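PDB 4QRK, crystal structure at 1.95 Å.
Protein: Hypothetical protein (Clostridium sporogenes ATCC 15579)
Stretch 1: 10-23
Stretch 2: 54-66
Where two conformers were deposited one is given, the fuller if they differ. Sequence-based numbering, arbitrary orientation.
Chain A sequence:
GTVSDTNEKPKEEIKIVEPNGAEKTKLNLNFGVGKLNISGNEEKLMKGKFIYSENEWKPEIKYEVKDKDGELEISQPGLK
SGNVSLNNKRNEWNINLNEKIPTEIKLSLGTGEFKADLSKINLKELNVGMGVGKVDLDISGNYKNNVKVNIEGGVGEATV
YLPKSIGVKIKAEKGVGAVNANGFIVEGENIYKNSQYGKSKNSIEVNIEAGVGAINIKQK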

# COMPACT_ATOMS: atom_id res chain seq x y z
N PRO A 10 -25.65 -3.31 -1.34
CA PRO A 10 -24.56 -4.05 -0.69
C PRO A 10 -24.55 -3.79 0.82
O PRO A 10 -25.12 -2.80 1.28
CB PRO A 10 -23.31 -3.48 -1.35
CG PRO A 10 -23.69 -2.09 -1.77
CD PRO A 10 -25.16 -2.15 -2.12
N LYS A 11 -23.91 -4.67 1.58
CA LYS A 11 -23.66 -4.41 3.00
C LYS A 11 -22.68 -3.26 3.17
O LYS A 11 -21.70 -3.15 2.42
CB LYS A 11 -23.09 -5.65 3.68
CG LYS A 11 -24.04 -6.87 3.69
CD LYS A 11 -25.10 -6.71 4.78
CE LYS A 11 -26.15 -7.80 4.74
NZ LYS A 11 -25.54 -9.12 4.96
N GLU A 12 -22.93 -2.43 4.17
CA GLU A 12 -22.00 -1.37 4.55
C GLU A 12 -21.74 -1.38 6.02
O GLU A 12 -22.68 -1.49 6.81
CB GLU A 12 -22.54 0.00 4.12
CG GLU A 12 -22.79 0.10 2.63
CD GLU A 12 -23.12 1.52 2.16
OE1 GLU A 12 -22.86 2.49 2.90
OE2 GLU A 12 -23.64 1.65 1.04
N GLU A 13 -20.46 -1.24 6.37
CA GLU A 13 -20.01 -1.34 7.75
C GLU A 13 -18.89 -0.40 7.99
O GLU A 13 -18.05 -0.19 7.10
CB GLU A 13 -19.41 -2.71 8.06
CG GLU A 13 -20.26 -3.89 7.73
CD GLU A 13 -19.53 -5.20 7.95
OE1 GLU A 13 -18.28 -5.23 7.83
OE2 GLU A 13 -20.22 -6.20 8.24
N ILE A 14 -18.86 0.13 9.20
CA ILE A 14 -17.74 0.90 9.70
C ILE A 14 -17.03 0.10 10.79
O ILE A 14 -17.68 -0.57 11.61
CB ILE A 14 -18.19 2.25 10.29
CG1 ILE A 14 -19.03 3.04 9.29
CG2 ILE A 14 -17.01 3.05 10.73
CD1 ILE A 14 -18.31 3.44 8.05
N LYS A 15 -15.72 0.18 10.80
CA LYS A 15 -14.91 -0.46 11.85
C LYS A 15 -13.95 0.58 12.32
O LYS A 15 -13.36 1.29 11.51
CB LYS A 15 -14.18 -1.66 11.29
CG LYS A 15 -15.17 -2.72 10.75
CD LYS A 15 -14.50 -4.06 10.45
CE LYS A 15 -15.45 -5.08 9.81
NZ LYS A 15 -16.48 -5.51 10.78
N ILE A 16 -13.82 0.70 13.63
CA ILE A 16 -12.93 1.67 14.23
C ILE A 16 -12.08 0.94 15.25
O ILE A 16 -12.59 0.18 16.06
CB ILE A 16 -13.73 2.74 14.95
CG1 ILE A 16 -14.46 3.61 13.95
CG2 ILE A 16 -12.82 3.60 15.83
CD1 ILE A 16 -15.56 4.42 14.56
N VAL A 17 -10.78 1.17 15.19
CA VAL A 17 -9.84 0.50 16.08
C VAL A 17 -9.10 1.54 16.94
O VAL A 17 -8.52 2.48 16.40
CB VAL A 17 -8.83 -0.32 15.27
CG1 VAL A 17 -7.80 -0.95 16.20
CG2 VAL A 17 -9.58 -1.37 14.45
N GLU A 18 -9.16 1.39 18.27
CA GLU A 18 -8.41 2.29 19.18
C GLU A 18 -7.05 1.67 19.49
O GLU A 18 -6.90 0.46 19.48
CB GLU A 18 -9.14 2.47 20.51
CG GLU A 18 -10.61 2.75 20.40
CD GLU A 18 -10.99 4.07 20.99
OE1 GLU A 18 -10.16 5.01 20.95
OE2 GLU A 18 -12.12 4.18 21.52
N PRO A 19 -6.04 2.50 19.78
CA PRO A 19 -4.71 1.85 19.90
C PRO A 19 -4.58 0.87 21.08
O PRO A 19 -3.89 -0.14 20.94
CB PRO A 19 -3.74 3.02 20.05
CG PRO A 19 -4.59 4.23 20.37
CD PRO A 19 -5.96 3.97 19.81
N ASN A 20 -5.26 1.16 22.19
CA ASN A 20 -5.20 0.29 23.37
C ASN A 20 -3.76 -0.09 23.77
O ASN A 20 -3.44 -1.26 23.94
CB ASN A 20 -6.05 -0.96 23.13
CG ASN A 20 -6.28 -1.78 24.41
OD1 ASN A 20 -6.39 -1.24 25.52
ND2 ASN A 20 -6.35 -3.11 24.25
N GLY A 21 -2.88 0.90 23.88
CA GLY A 21 -1.52 0.62 24.31
C GLY A 21 -0.48 0.43 23.22
O GLY A 21 0.70 0.34 23.51
N ALA A 22 -0.90 0.33 21.96
CA ALA A 22 0.08 0.13 20.89
C ALA A 22 0.90 1.42 20.67
O ALA A 22 0.38 2.53 20.77
CB ALA A 22 -0.64 -0.29 19.60
N GLU A 23 2.17 1.24 20.37
CA GLU A 23 3.05 2.35 20.07
C GLU A 23 3.58 2.19 18.67
O GLU A 23 4.29 3.05 18.18
CB GLU A 23 4.20 2.38 21.08
CG GLU A 23 3.69 2.56 22.51
CD GLU A 23 4.80 2.68 23.51
OE1 GLU A 23 5.89 2.08 23.29
OE2 GLU A 23 4.57 3.37 24.53
N GLU A 54 -21.46 -9.41 -1.57
CA GLU A 54 -21.56 -10.85 -1.37
C GLU A 54 -21.24 -11.09 0.09
O GLU A 54 -20.18 -10.67 0.57
CB GLU A 54 -20.55 -11.60 -2.25
CG GLU A 54 -20.52 -11.14 -3.68
CD GLU A 54 -21.90 -11.12 -4.31
OE1 GLU A 54 -22.58 -12.16 -4.30
OE2 GLU A 54 -22.32 -10.06 -4.79
N ASN A 55 -22.13 -11.78 0.79
CA ASN A 55 -21.95 -12.03 2.21
C ASN A 55 -20.68 -12.77 2.51
O ASN A 55 -20.06 -12.57 3.54
CB ASN A 55 -23.17 -12.75 2.82
CG ASN A 55 -24.38 -11.86 2.89
OD1 ASN A 55 -24.25 -10.64 2.95
ND2 ASN A 55 -25.56 -12.46 2.85
N GLU A 56 -20.25 -13.60 1.58
CA GLU A 56 -19.00 -14.34 1.74
C GLU A 56 -17.76 -13.43 1.76
O GLU A 56 -16.68 -13.88 2.11
CB GLU A 56 -18.84 -15.34 0.60
CG GLU A 56 -20.13 -16.05 0.20
CD GLU A 56 -20.85 -15.36 -0.95
OE1 GLU A 56 -20.26 -15.30 -2.05
OE2 GLU A 56 -21.99 -14.87 -0.74
N TRP A 57 -17.89 -12.18 1.34
CA TRP A 57 -16.73 -11.28 1.29
C TRP A 57 -16.58 -10.44 2.57
O TRP A 57 -15.63 -9.65 2.68
CB TRP A 57 -16.86 -10.35 0.09
CG TRP A 57 -16.72 -11.02 -1.23
CD1 TRP A 57 -16.31 -12.31 -1.48
CD2 TRP A 57 -16.98 -10.43 -2.52
NE1 TRP A 57 -16.29 -12.54 -2.85
CE2 TRP A 57 -16.70 -11.41 -3.50
CE3 TRP A 57 -17.43 -9.18 -2.93
CZ2 TRP A 57 -16.83 -11.15 -4.86
CZ3 TRP A 57 -17.56 -8.93 -4.29
CH2 TRP A 57 -17.27 -9.91 -5.23
N LYS A 58 -17.50 -10.66 3.52
CA LYS A 58 -17.53 -9.94 4.80
C LYS A 58 -16.14 -9.88 5.37
O LYS A 58 -15.52 -10.91 5.60
CB LYS A 58 -18.43 -10.67 5.80
CG LYS A 58 -18.61 -9.90 7.11
CD LYS A 58 -19.50 -10.63 8.17
CE LYS A 58 -19.24 -10.05 9.56
NZ LYS A 58 -19.75 -8.67 9.73
N PRO A 59 -15.62 -8.66 5.58
CA PRO A 59 -14.24 -8.60 6.05
C PRO A 59 -14.11 -9.12 7.48
O PRO A 59 -15.04 -8.97 8.31
CB PRO A 59 -13.89 -7.09 6.02
CG PRO A 59 -15.05 -6.40 5.49
CD PRO A 59 -16.23 -7.33 5.45
N GLU A 60 -12.98 -9.76 7.74
CA GLU A 60 -12.65 -10.29 9.09
C GLU A 60 -11.51 -9.43 9.70
O GLU A 60 -10.41 -9.29 9.11
CB GLU A 60 -12.19 -11.78 8.98
CG GLU A 60 -13.16 -12.77 8.23
CD GLU A 60 -12.45 -13.96 7.50
OE1 GLU A 60 -11.72 -13.74 6.51
OE2 GLU A 60 -12.65 -15.13 7.88
N ILE A 61 -11.75 -8.85 10.85
CA ILE A 61 -10.73 -8.03 11.49
C ILE A 61 -10.21 -8.72 12.75
O ILE A 61 -10.96 -9.26 13.53
CB ILE A 61 -11.25 -6.68 11.93
CG1 ILE A 61 -11.72 -5.88 10.71
CG2 ILE A 61 -10.15 -5.90 12.67
CD1 ILE A 61 -11.37 -4.38 10.79
N LYS A 62 -8.90 -8.68 12.92
CA LYS A 62 -8.25 -9.18 14.11
C LYS A 62 -7.31 -8.11 14.60
O LYS A 62 -6.53 -7.57 13.83
CB LYS A 62 -7.47 -10.45 13.78
CG LYS A 62 -6.67 -10.98 14.97
CD LYS A 62 -6.02 -12.32 14.66
CE LYS A 62 -4.86 -12.59 15.58
NZ LYS A 62 -4.20 -13.90 15.28
N TYR A 63 -7.38 -7.76 15.89
CA TYR A 63 -6.43 -6.79 16.43
C TYR A 63 -5.90 -7.25 17.78
O TYR A 63 -6.68 -7.50 18.67
CB TYR A 63 -7.08 -5.43 16.59
CG TYR A 63 -6.15 -4.38 17.15
CD1 TYR A 63 -5.08 -3.94 16.41
CD2 TYR A 63 -6.36 -3.81 18.39
CE1 TYR A 63 -4.23 -3.02 16.87
CE2 TYR A 63 -5.47 -2.85 18.89
CZ TYR A 63 -4.41 -2.45 18.11
OH TYR A 63 -3.49 -1.51 18.50
N GLU A 64 -4.57 -7.35 17.92
CA GLU A 64 -3.99 -7.61 19.24
C GLU A 64 -2.78 -6.74 19.41
O GLU A 64 -2.11 -6.38 18.46
CB GLU A 64 -3.64 -9.08 19.45
CG GLU A 64 -2.80 -9.69 18.37
CD GLU A 64 -2.64 -11.21 18.53
OE1 GLU A 64 -2.43 -11.67 19.66
OE2 GLU A 64 -2.69 -11.94 17.51
N VAL A 65 -2.52 -6.38 20.65
CA VAL A 65 -1.32 -5.62 20.96
C VAL A 65 -0.36 -6.58 21.62
O VAL A 65 -0.64 -7.08 22.71
CB VAL A 65 -1.64 -4.51 21.91
CG1 VAL A 65 -0.38 -3.71 22.22
CG2 VAL A 65 -2.75 -3.64 21.32
N LYS A 66 0.74 -6.86 20.93
CA LYS A 66 1.81 -7.69 21.44
C LYS A 66 3.01 -6.81 21.70
O LYS A 66 3.66 -6.38 20.74
CB LYS A 66 2.26 -8.70 20.40
CG LYS A 66 1.22 -9.55 19.79
CD LYS A 66 1.94 -10.59 18.96
CE LYS A 66 0.97 -11.43 18.15
NZ LYS A 66 1.70 -12.38 17.25
O HOH W 1 -17.13 -7.50 9.02

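The two stretches run nearly parallel, their end-to-end directions 7° apart, yet no backbone hydrogen bond joins them: paired CA atoms range from 5.9 Å (Ala22 CA to Val65 CA) to 8.7 Å (Lys15 CA to Ile61 CA), and side chains fill the gap, burying 572 Å² in total, with Tyr63 (80 Å²) and Lys15 (68 Å²) covered most. Alternation points Lys11, Glu13, Lys15 and Val17 toward the second stretch.

Lys11, kinked at chi1 and chi2 (both m), still reaches across, and its NZ donates to Asn55 OD1 at 2.8 Å. Lys58 starts sideways but extends (chi1 to chi3 all t), bringing NZ within 2.9 Å of Glu13 OE2 in a salt bridge. One water accepts from Lys15 NZ and Lys58 NZ and donates to Glu13 OE1 and Pro59 O. Lys15 CD lies only 3.2 Å from Ile61 CD1, tighter than normal carbon-carbon packing; Ile61 chi2, at -141°, lies between wells.

Tyr63, with chi1 t and chi2 67°, offers a ring face to Val17, whose CG1 sits 3.8 Å from the ring centroid, 7° off the normal. The same pose lets Tyr63 OH donate to Pro19 O (2.8 Å). Pro19 O also accepts from Ala22 N (3.2 Å), closing a type I' turn. Gly21, at phi/psi 96/-9, suits it: a CB would jam against the preceding carbonyl O. Val65 CG2 lies 4.3 Å from Ala22 CB, a small apolar contact.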